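Local coordinates for versicolorin reductase (Brucella melitensis, PDB 4NIM), which is a short-chain dehydrogenase/reductase that probably catalyses NAD(P)(H)-dependent oxidation or reduction, at residues 66-71 and 84-89. Numbering follows the deposited sequence.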
# COMPACT_ATOMS: atom_id res chain seq x y z
N LYS A 66 -10.06 -3.33 17.40
CA LYS A 66 -11.20 -2.43 17.09
C LYS A 66 -11.01 -2.05 15.64
O LYS A 66 -9.90 -1.78 15.22
CB LYS A 66 -11.22 -1.16 17.95
N ALA A 67 -12.08 -2.09 14.86
CA ALA A 67 -11.96 -1.92 13.43
C ALA A 67 -13.00 -0.91 13.03
O ALA A 67 -14.11 -0.93 13.56
CB ALA A 67 -12.16 -3.25 12.70
N VAL A 68 -12.62 -0.01 12.14
CA VAL A 68 -13.49 0.98 11.58
C VAL A 68 -13.42 0.77 10.09
O VAL A 68 -12.32 0.63 9.55
CB VAL A 68 -12.98 2.39 11.91
CG1 VAL A 68 -13.69 3.44 11.07
CG2 VAL A 68 -13.15 2.64 13.41
N PHE A 69 -14.57 0.69 9.43
CA PHE A 69 -14.59 0.62 7.97
C PHE A 69 -15.03 1.92 7.33
O PHE A 69 -16.02 2.51 7.76
CB PHE A 69 -15.49 -0.50 7.48
CG PHE A 69 -15.74 -0.44 6.01
CD1 PHE A 69 -14.74 -0.76 5.11
CD2 PHE A 69 -16.97 -0.01 5.52
CE1 PHE A 69 -14.96 -0.70 3.77
CE2 PHE A 69 -17.18 0.04 4.16
CZ PHE A 69 -16.18 -0.30 3.30
N VAL A 70 -14.30 2.37 6.30
CA VAL A 70 -14.65 3.61 5.61
C VAL A 70 -14.96 3.30 4.14
O VAL A 70 -14.14 2.70 3.47
CB VAL A 70 -13.50 4.66 5.70
CG1 VAL A 70 -14.00 6.05 5.35
CG2 VAL A 70 -12.93 4.70 7.12
N GLN A 71 -16.18 3.61 3.69
CA GLN A 71 -16.54 3.35 2.33
C GLN A 71 -15.95 4.50 1.47
O GLN A 71 -16.24 5.67 1.70
CB GLN A 71 -18.05 3.28 2.18
CG GLN A 71 -18.44 2.71 0.83
CD GLN A 71 -19.93 2.66 0.58
OE1 GLN A 71 -20.69 3.45 1.12
NE2 GLN A 71 -20.35 1.72 -0.23
N VAL A 84 -7.97 8.82 6.85
CA VAL A 84 -7.04 9.17 7.90
C VAL A 84 -7.77 9.97 9.00
O VAL A 84 -7.54 9.69 10.21
CB VAL A 84 -5.82 9.92 7.37
CG1 VAL A 84 -4.94 10.40 8.51
CG2 VAL A 84 -5.03 9.04 6.44
N ALA A 85 -8.68 10.87 8.61
CA ALA A 85 -9.54 11.54 9.61
C ALA A 85 -10.30 10.55 10.50
O ALA A 85 -10.50 10.83 11.68
CB ALA A 85 -10.56 12.45 8.95
N GLU A 86 -10.69 9.41 9.94
CA GLU A 86 -11.44 8.42 10.70
C GLU A 86 -10.57 7.70 11.72
O GLU A 86 -11.06 7.29 12.77
CB GLU A 86 -12.16 7.44 9.76
CG GLU A 86 -13.53 7.94 9.31
CD GLU A 86 -14.56 7.82 10.44
OE1 GLU A 86 -15.15 6.72 10.62
OE2 GLU A 86 -14.73 8.80 11.19
N ALA A 87 -9.28 7.54 11.44
CA ALA A 87 -8.36 6.98 12.43
C ALA A 87 -8.22 7.87 13.63
O ALA A 87 -8.32 7.43 14.80
CB ALA A 87 -7.01 6.73 11.81
N ASP A 88 -8.09 9.16 13.34
CA ASP A 88 -8.08 10.19 14.39
C ASP A 88 -9.41 10.26 15.17
O ASP A 88 -9.42 10.28 16.41
CB ASP A 88 -7.73 11.53 13.75
CG ASP A 88 -7.30 12.56 14.77
OD1 ASP A 88 -6.98 12.19 15.95
OD2 ASP A 88 -7.36 13.75 14.43
N ARG A 89 -10.52 10.27 14.44
CA ARG A 89 -11.86 10.28 15.05
C ARG A 89 -12.01 9.09 16.05
O ARG A 89 -12.34 9.30 17.22
CB ARG A 89 -12.94 10.26 13.96
CG ARG A 89 -14.37 10.51 14.41
CD ARG A 89 -15.13 9.29 14.90
NE ARG A 89 -15.19 8.21 13.90
CZ ARG A 89 -15.51 6.94 14.17
NH1 ARG A 89 -15.81 6.56 15.41
NH2 ARG A 89 -15.52 6.03 13.20
O HOH W 1 -16.38 5.07 9.03
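Val68 and Val70 both point from strand 66-71 toward the helix, where Val70 meets Glu86, and Val68 meets Glu86 and Arg89. Val70 CG2, the methyl anti to the carbonyl carbon, lies 3.9 Å from Glu86 CB and packs against the aliphatic start of that side chain. Val68 uses its other branch: CG1 sits 3.6 Å from Glu86 OE1 and also approaches Arg89 NH2 obliquely, so this methyl lies against a charged pair.

The axes of the two segments run roughly antiparallel, at 149°. Helix 77-91 is the beta-alpha-beta crossover from edge strand 66-71 to strand 96-99, past strands 42-47 and 17-20 of the Rossmann fold. Val84, on the side away from the strand, packs on Leu131 and Leu138 of helix 114-142.

Arg89 grips Glu86 side-on: NH2 donates to OE1 at 2.7 Å and NE to OE2 at 2.8 Å. Both bonds are almost straight and lie in the guanidinium plane, but reach the syn sides of the carboxylate about 30° out of its plane. Bends at chi2 (-86°) and chi3 of Arg89 fold the guanidinium back onto Glu86. With no direct hydrogen bond across the two segments, one water joins them, donating to both Glu86 OE1 (2.6 Å) and Phe69 O (2.9 Å).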